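Local coordinates for replicative DNA helicase (Mycobacterium tuberculosis, PDB 2R5U) that unwinds duplex DNA ahead of the replisome as a hexameric, ATP-driven 5'-3' replicative helicase, here seen as its N-terminal domain, at the interface of chains A and B. Residues are numbered along the deposited sequence; one frame, centred on the assembly and turned at random. Chains: chain A/B, Replicative DNA helicase.

The three contacts follow one another along the two-fold symmetric packing of two helical hairpins, helix 119-148 with 155-167 in chain A and helix 119-149 with 156-167 in chain B. Contact 2 is central, its C-alpha centre about 9 Å from that of contact 1 and about 7 Å from that of contact 3, which lie about 16 Å apart. Contacts 1 and 3 are approximate twins: Leu135 of one chain meets Val158 and Ala162 of the other. B:Ala162 belongs to contacts 1 and 2; A:Val142, A:Ala162 and B:Ile166 to contacts 2 and 3. The shared residues link the patches into a continuous apolar strip, pairing subunits within the hexamer.

Contact 1: the interface of chains A and B. Residues chain A 131-132, 135-136; chain B 146, 158-159, 162.
A:Leu135 of helix 119-148 pushes its forked end between B:Val158 and B:Ala162 of helix 156-167, where two helical hairpins of the DnaB N-terminal domain pack together. Among the contacts between aliphatic side chains, this leucine uses both branches. Its CD1 methyl rests 3.7 Å from the CB of B:Ala162, and its CD2 methyl lies 3.8 Å from the CG1 of B:Val158, the two side chains meeting at a slant. CG anti to the backbone N (chi1 -170°), together with a chi2 of 62°, sets CD1 at the alanine and CD2 at the valine. A leucine suits the place because its two methyls can serve neighbouring partners at once, and alanine suits the facing position because a single methyl lets the larger residue come close. One turn earlier, A:Leu131 and B:Val159 cross at nearly a right angle, with the CD2 of the leucine 4.0 Å from the CG2 of the valine, a looser touch. A:Leu132 adds its CD2 methyl beside B:Val158 CG1 at 4.1 Å.

A second kind of contact sets methyls against backbone. The CG2 of A:Val136, placed beside its own backbone N by a chi1 of 165° for CG1, comes within 3.6 Å of the CA of B:Gly146. Having no side chain, the glycine presents a bare stretch of helix 119-149 to the valine. On the other side of B:Gly146, the CD2 of A:Leu132 lies 3.8 Å from the glycine carbonyl O, a van der Waals contact.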
ATOM      1  N   LEU A 131     -11.801  26.863  18.471  1.00 29.63           N
ATOM      2  CA  LEU A 131     -10.514  27.445  18.918  1.00 30.49           C
ATOM      3  C   LEU A 131     -10.029  26.694  20.161  1.00 30.35           C
ATOM      4  O   LEU A 131      -8.912  26.200  20.183  1.00 31.25           O
ATOM      5  CB  LEU A 131     -10.667  28.947  19.201  1.00 30.52           C
ATOM      6  CG  LEU A 131      -9.464  29.877  19.428  1.00 31.50           C
ATOM      7  CD1 LEU A 131      -8.526  29.905  18.197  1.00 32.99           C
ATOM      8  CD2 LEU A 131      -9.986  31.288  19.757  1.00 34.60           C
ATOM      9  N   LEU A 132     -10.890  26.576  21.169  1.00 30.66           N
ATOM     10  CA  LEU A 132     -10.577  25.850  22.404  1.00 31.27           C
ATOM     11  C   LEU A 132     -10.195  24.388  22.175  1.00 31.38           C
ATOM     12  O   LEU A 132      -9.243  23.886  22.778  1.00 31.39           O
ATOM     13  CB  LEU A 132     -11.731  25.948  23.409  1.00 31.27           C
ATOM     14  CG  LEU A 132     -11.997  27.328  24.009  1.00 31.23           C
ATOM     15  CD1 LEU A 132     -13.293  27.269  24.784  1.00 32.44           C
ATOM     16  CD2 LEU A 132     -10.835  27.775  24.924  1.00 33.61           C
ATOM     17  N   LEU A 135      -6.893  24.182  20.640  1.00 32.95           N
ATOM     18  CA  LEU A 135      -5.926  24.494  21.699  1.00 33.32           C
ATOM     19  C   LEU A 135      -5.605  23.219  22.503  1.00 33.31           C
ATOM     20  O   LEU A 135      -4.440  22.913  22.745  1.00 32.85           O
ATOM     21  CB  LEU A 135      -6.422  25.618  22.601  1.00 32.89           C
ATOM     22  CG  LEU A 135      -5.424  26.212  23.605  1.00 34.83           C
ATOM     23  CD1 LEU A 135      -4.222  26.844  22.889  1.00 33.72           C
ATOM     24  CD2 LEU A 135      -6.116  27.215  24.547  1.00 33.89           C
ATOM     25  N   VAL A 136      -6.646  22.470  22.859  1.00 33.46           N
ATOM     26  CA  VAL A 136      -6.512  21.192  23.549  1.00 34.24           C
ATOM     27  C   VAL A 136      -5.758  20.163  22.706  1.00 34.86           C
ATOM     28  O   VAL A 136      -4.882  19.452  23.242  1.00 34.78           O
ATOM     29  CB  VAL A 136      -7.895  20.658  24.029  1.00 34.55           C
ATOM     30  CG1 VAL A 136      -7.834  19.180  24.416  1.00 35.22           C
ATOM     31  CG2 VAL A 136      -8.415  21.509  25.179  1.00 34.17           C
TER
ATOM     32  N   GLY B 146      -7.395  25.089  27.793  1.00 46.85           N
ATOM     33  CA  GLY B 146      -8.418  24.756  26.812  1.00 48.04           C
ATOM     34  C   GLY B 146      -9.704  24.261  27.442  1.00 49.02           C
ATOM     35  O   GLY B 146     -10.798  24.616  26.992  1.00 48.85           O
ATOM     36  N   VAL B 158      -7.302  33.010  27.801  1.00 57.55           N
ATOM     37  CA  VAL B 158      -6.926  31.597  27.761  1.00 56.62           C
ATOM     38  C   VAL B 158      -5.915  31.306  26.641  1.00 55.89           C
ATOM     39  O   VAL B 158      -4.878  30.693  26.892  1.00 55.57           O
ATOM     40  CB  VAL B 158      -8.189  30.696  27.625  1.00 56.59           C
ATOM     41  CG1 VAL B 158      -7.812  29.257  27.314  1.00 57.12           C
ATOM     42  CG2 VAL B 158      -9.036  30.775  28.890  1.00 56.95           C
ATOM     43  N   VAL B 159      -6.218  31.756  25.423  1.00 55.17           N
ATOM     44  CA  VAL B 159      -5.351  31.532  24.262  1.00 54.62           C
ATOM     45  C   VAL B 159      -3.981  32.175  24.448  1.00 54.52           C
ATOM     46  O   VAL B 159      -2.957  31.545  24.165  1.00 54.41           O
ATOM     47  CB  VAL B 159      -5.997  32.027  22.951  1.00 54.53           C
ATOM     48  CG1 VAL B 159      -4.950  32.163  21.835  1.00 54.42           C
ATOM     49  CG2 VAL B 159      -7.115  31.088  22.526  1.00 54.48           C
ATOM     50  N   ALA B 162      -1.910  30.390  27.102  1.00 51.87           N
ATOM     51  CA  ALA B 162      -1.443  29.150  26.493  1.00 51.80           C
ATOM     52  C   ALA B 162      -0.203  29.391  25.634  1.00 51.89           C
ATOM     53  O   ALA B 162       0.726  28.583  25.634  1.00 51.37           O
ATOM     54  CB  ALA B 162      -2.552  28.491  25.687  1.00 51.72           C
TER

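Contact 2: the interface of chains A and B. Residues chain A 139, 142, 162, 166; chain B 139, 142, 162-163, 166.
A:Gly139 and B:Gly139 bring the two long, antiparallel helices 119-148 and 119-149 close together, with the carbonyl O of A:Gly139 at 3.4 Å from the CA of B:Gly139. Glycine suits this place because its backbone presents no side chain to the partner helix. The neighbouring turns use the same bare surface: A:Val142 lays its CG1 methyl 3.7 Å from the CA of B:Gly139, and B:Val142 repeats this on A:Gly139 at the same CG1 to CA distance.

Beside the glycines the two Ile166 side chains cross at about a right angle. Their CG1 methylenes press together at 3.3 Å, tighter than usual for carbon atoms. In each, CG1 stands anti to the carbonyl carbon (chi1 -60° in chain A), and the CD1 beyond it meets the partner's valine tip to tip; B:Ile166 CD1 is 3.7 Å from A:Val142 CG1. The branched isoleucine thus fills the centre with CG1 and still reaches outward with CG2, which in A:Ile166 touches the aliphatic CG of B:Gln163 at 3.7 Å as the two side chains slide by in opposite directions. This near-symmetric core joins both helices of each hairpin across the two-fold axis and contributes to pairing subunits in the hexameric helicase.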
ATOM      1  N   GLY A 139      -2.105  21.214  22.490  1.00 35.37           N
ATOM      2  CA  GLY A 139      -1.495  20.978  23.806  1.00 35.59           C
ATOM      3  C   GLY A 139      -1.128  19.518  23.997  1.00 35.69           C
ATOM      4  O   GLY A 139      -0.034  19.206  24.467  1.00 35.19           O
ATOM      5  N   VAL A 142       1.841  18.822  21.699  1.00 33.31           N
ATOM      6  CA  VAL A 142       3.063  19.304  22.372  1.00 33.13           C
ATOM      7  C   VAL A 142       3.558  18.272  23.409  1.00 33.21           C
ATOM      8  O   VAL A 142       4.736  17.908  23.401  1.00 32.87           O
ATOM      9  CB  VAL A 142       2.851  20.729  22.994  1.00 32.85           C
ATOM     10  CG1 VAL A 142       4.004  21.134  23.918  1.00 32.23           C
ATOM     11  CG2 VAL A 142       2.657  21.782  21.884  1.00 32.31           C
ATOM     12  N   ALA A 162       6.884  22.210  18.331  1.00 35.10           N
ATOM     13  CA  ALA A 162       5.862  22.350  19.368  1.00 35.60           C
ATOM     14  C   ALA A 162       5.369  23.802  19.458  1.00 36.14           C
ATOM     15  O   ALA A 162       4.184  24.044  19.703  1.00 35.17           O
ATOM     16  CB  ALA A 162       6.370  21.866  20.704  1.00 35.58           C
ATOM     17  N   ILE A 166       1.228  25.465  18.621  1.00 40.85           N
ATOM     18  CA  ILE A 166       0.467  26.380  19.440  1.00 41.69           C
ATOM     19  C   ILE A 166       0.181  27.639  18.616  1.00 42.08           C
ATOM     20  O   ILE A 166      -0.893  28.244  18.740  1.00 41.11           O
ATOM     21  CB  ILE A 166       1.196  26.649  20.796  1.00 41.51           C
ATOM     22  CG1 ILE A 166       1.376  25.327  21.561  1.00 42.96           C
ATOM     23  CG2 ILE A 166       0.447  27.655  21.676  1.00 41.58           C
ATOM     24  CD1 ILE A 166       0.058  24.667  22.050  1.00 42.70           C
TER
ATOM     25  N   GLY B 139       2.712  21.714  27.568  1.00 34.63           N
ATOM     26  CA  GLY B 139       1.635  21.077  26.808  1.00 34.91           C
ATOM     27  C   GLY B 139       0.478  20.729  27.721  1.00 35.02           C
ATOM     28  O   GLY B 139      -0.676  21.029  27.413  1.00 34.36           O
ATOM     29  N   VAL B 142      -1.441  23.857  28.749  1.00 34.80           N
ATOM     30  CA  VAL B 142      -2.250  24.326  27.616  1.00 34.18           C
ATOM     31  C   VAL B 142      -3.573  23.555  27.518  1.00 35.15           C
ATOM     32  O   VAL B 142      -4.628  24.153  27.328  1.00 34.70           O
ATOM     33  CB  VAL B 142      -1.457  24.186  26.287  1.00 34.38           C
ATOM     34  CG1 VAL B 142      -2.355  24.396  25.054  1.00 32.77           C
ATOM     35  CG2 VAL B 142      -0.270  25.140  26.268  1.00 32.09           C
ATOM     36  N   ALA B 162      -1.910  30.390  27.102  1.00 51.87           N
ATOM     37  CA  ALA B 162      -1.443  29.150  26.493  1.00 51.80           C
ATOM     38  C   ALA B 162      -0.203  29.391  25.634  1.00 51.89           C
ATOM     39  O   ALA B 162       0.726  28.583  25.634  1.00 51.37           O
ATOM     40  CB  ALA B 162      -2.552  28.491  25.687  1.00 51.72           C
ATOM     41  N   GLN B 163      -0.180  30.529  24.940  1.00 52.44           N
ATOM     42  CA  GLN B 163       0.978  30.933  24.140  1.00 53.06           C
ATOM     43  C   GLN B 163       2.151  31.462  24.966  1.00 52.87           C
ATOM     44  O   GLN B 163       3.308  31.255  24.607  1.00 53.31           O
ATOM     45  CB  GLN B 163       0.564  31.946  23.084  1.00 53.45           C
ATOM     46  CG  GLN B 163      -0.167  31.311  21.909  1.00 54.84           C
ATOM     47  CD  GLN B 163      -0.747  32.342  20.960  1.00 57.36           C
ATOM     48  OE1 GLN B 163      -0.385  33.523  21.013  1.00 57.87           O
ATOM     49  NE2 GLN B 163      -1.656  31.901  20.083  1.00 56.63           N
ATOM     50  N   ILE B 166       4.051  28.273  26.136  1.00 50.92           N
ATOM     51  CA  ILE B 166       4.849  27.532  25.146  1.00 51.11           C
ATOM     52  C   ILE B 166       6.062  28.321  24.652  1.00 51.47           C
ATOM     53  O   ILE B 166       7.123  27.748  24.439  1.00 51.03           O
ATOM     54  CB  ILE B 166       3.996  26.997  23.946  1.00 51.11           C
ATOM     55  CG1 ILE B 166       2.846  26.106  24.451  1.00 51.71           C
ATOM     56  CG2 ILE B 166       4.856  26.215  22.940  1.00 49.90           C
ATOM     57  CD1 ILE B 166       3.249  24.675  24.859  1.00 51.22           C
TER

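Contact 3: the interface of chains A and B. Residues chain A 142, 145-146, 158-159, 162; chain B 135, 166.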
ATOM      1  N   VAL A 142       1.841  18.822  21.699  1.00 33.31           N
ATOM      2  CA  VAL A 142       3.063  19.304  22.372  1.00 33.13           C
ATOM      3  C   VAL A 142       3.558  18.272  23.409  1.00 33.21           C
ATOM      4  O   VAL A 142       4.736  17.908  23.401  1.00 32.87           O
ATOM      5  CB  VAL A 142       2.851  20.729  22.994  1.00 32.85           C
ATOM      6  CG1 VAL A 142       4.004  21.134  23.918  1.00 32.23           C
ATOM      7  CG2 VAL A 142       2.657  21.782  21.884  1.00 32.31           C
ATOM      8  N   TYR A 145       5.194  15.483  21.605  1.00 37.60           N
ATOM      9  CA  TYR A 145       6.534  15.927  21.233  1.00 38.17           C
ATOM     10  C   TYR A 145       7.555  15.767  22.389  1.00 38.37           C
ATOM     11  O   TYR A 145       8.683  15.309  22.179  1.00 38.63           O
ATOM     12  CB  TYR A 145       6.483  17.385  20.755  1.00 38.78           C
ATOM     13  CG  TYR A 145       6.253  17.567  19.263  1.00 39.16           C
ATOM     14  CD1 TYR A 145       5.357  18.532  18.779  1.00 38.66           C
ATOM     15  CD2 TYR A 145       6.957  16.793  18.329  1.00 39.24           C
ATOM     16  CE1 TYR A 145       5.161  18.711  17.397  1.00 39.42           C
ATOM     17  CE2 TYR A 145       6.769  16.962  16.960  1.00 40.08           C
ATOM     18  CZ  TYR A 145       5.871  17.910  16.495  1.00 40.41           C
ATOM     19  OH  TYR A 145       5.701  18.050  15.123  1.00 40.07           O
ATOM     20  N   GLY A 146       7.152  16.145  23.600  1.00 38.17           N
ATOM     21  CA  GLY A 146       8.018  16.054  24.780  1.00 38.43           C
ATOM     22  C   GLY A 146       8.404  14.608  25.052  1.00 38.94           C
ATOM     23  O   GLY A 146       9.589  14.293  25.224  1.00 38.28           O
ATOM     24  N   VAL A 158      12.526  19.954  17.757  1.00 38.68           N
ATOM     25  CA  VAL A 158      11.346  19.489  18.493  1.00 37.96           C
ATOM     26  C   VAL A 158      10.625  20.687  19.132  1.00 37.45           C
ATOM     27  O   VAL A 158       9.393  20.782  19.083  1.00 36.58           O
ATOM     28  CB  VAL A 158      11.705  18.398  19.548  1.00 38.25           C
ATOM     29  CG1 VAL A 158      10.480  17.987  20.346  1.00 38.18           C
ATOM     30  CG2 VAL A 158      12.301  17.175  18.873  1.00 38.10           C
ATOM     31  N   VAL A 159      11.405  21.609  19.694  1.00 37.18           N
ATOM     32  CA  VAL A 159      10.861  22.799  20.332  1.00 37.37           C
ATOM     33  C   VAL A 159      10.226  23.748  19.299  1.00 37.60           C
ATOM     34  O   VAL A 159       9.131  24.266  19.528  1.00 37.21           O
ATOM     35  CB  VAL A 159      11.921  23.507  21.210  1.00 37.53           C
ATOM     36  CG1 VAL A 159      11.459  24.887  21.634  1.00 37.11           C
ATOM     37  CG2 VAL A 159      12.228  22.658  22.437  1.00 38.48           C
ATOM     38  N   ALA A 162       6.884  22.210  18.331  1.00 35.10           N
ATOM     39  CA  ALA A 162       5.862  22.350  19.368  1.00 35.60           C
ATOM     40  C   ALA A 162       5.369  23.802  19.458  1.00 36.14           C
ATOM     41  O   ALA A 162       4.184  24.044  19.703  1.00 35.17           O
ATOM     42  CB  ALA A 162       6.370  21.866  20.704  1.00 35.58           C
TER
ATOM     43  N   LEU B 135       8.391  20.869  27.748  1.00 33.26           N
ATOM     44  CA  LEU B 135       7.321  20.693  26.754  1.00 32.57           C
ATOM     45  C   LEU B 135       6.146  19.906  27.299  1.00 33.13           C
ATOM     46  O   LEU B 135       4.995  20.259  27.062  1.00 31.91           O
ATOM     47  CB  LEU B 135       7.819  20.033  25.464  1.00 31.56           C
ATOM     48  CG  LEU B 135       8.548  20.914  24.455  1.00 31.88           C
ATOM     49  CD1 LEU B 135       9.054  20.051  23.305  1.00 32.09           C
ATOM     50  CD2 LEU B 135       7.652  22.035  23.919  1.00 33.12           C
ATOM     51  N   ILE B 166       4.051  28.273  26.136  1.00 50.92           N
ATOM     52  CA  ILE B 166       4.849  27.532  25.146  1.00 51.11           C
ATOM     53  C   ILE B 166       6.062  28.321  24.652  1.00 51.47           C
ATOM     54  O   ILE B 166       7.123  27.748  24.439  1.00 51.03           O
ATOM     55  CB  ILE B 166       3.996  26.997  23.946  1.00 51.11           C
ATOM     56  CG1 ILE B 166       2.846  26.106  24.451  1.00 51.71           C
ATOM     57  CG2 ILE B 166       4.856  26.215  22.940  1.00 49.90           C
ATOM     58  CD1 ILE B 166       3.249  24.675  24.859  1.00 51.22           C
TER
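B:Leu135 inserts its side chain into the groove between helices 119-148 and 155-167 of chain A. Its CD2 methyl presses on the CB of A:Ala162 at 3.5 Å, a tight contact that suits the small alanine, and also lies 3.8 Å from the CG1 of A:Val142. The other methyl, CD1, turns toward A:Val158, 3.9 Å from its CG1, with the two side chains meeting aslant; A:Val159 flanks it through CG2. Nearer the backbone, the CB of B:Leu135 sits 4.0 Å from the CA of A:Gly146, whose lack of a side chain suits a close approach of the long helices. The carbonyl O of B:Leu135 meets A:Val142 CG1 at 3.4 Å, a van der Waals contact.

The twin leucine, A:Leu135 (chi1 -170°), reaches the equivalent alanine with CD1 and the valine with CD2; in B:Leu135, with CG anti to the carbonyl carbon (chi1 -80°), CD2 takes the alanine and CD1 the valine.

Behind this shell, residues of chain A support one another. The CG2 of A:Val142 lies 3.9 Å from A:Ala162 CB. A:Tyr145 brings the CD1 rim of its ring to 3.9 Å from A:Ala162 CA, with the alanine obliquely above the ring plane; the large side chain bridges the two helices. The pocket therefore belongs to the hairpin of chain A, its walls formed by two antiparallel helices, and it receives B:Leu135 from helix 119-149 of chain B.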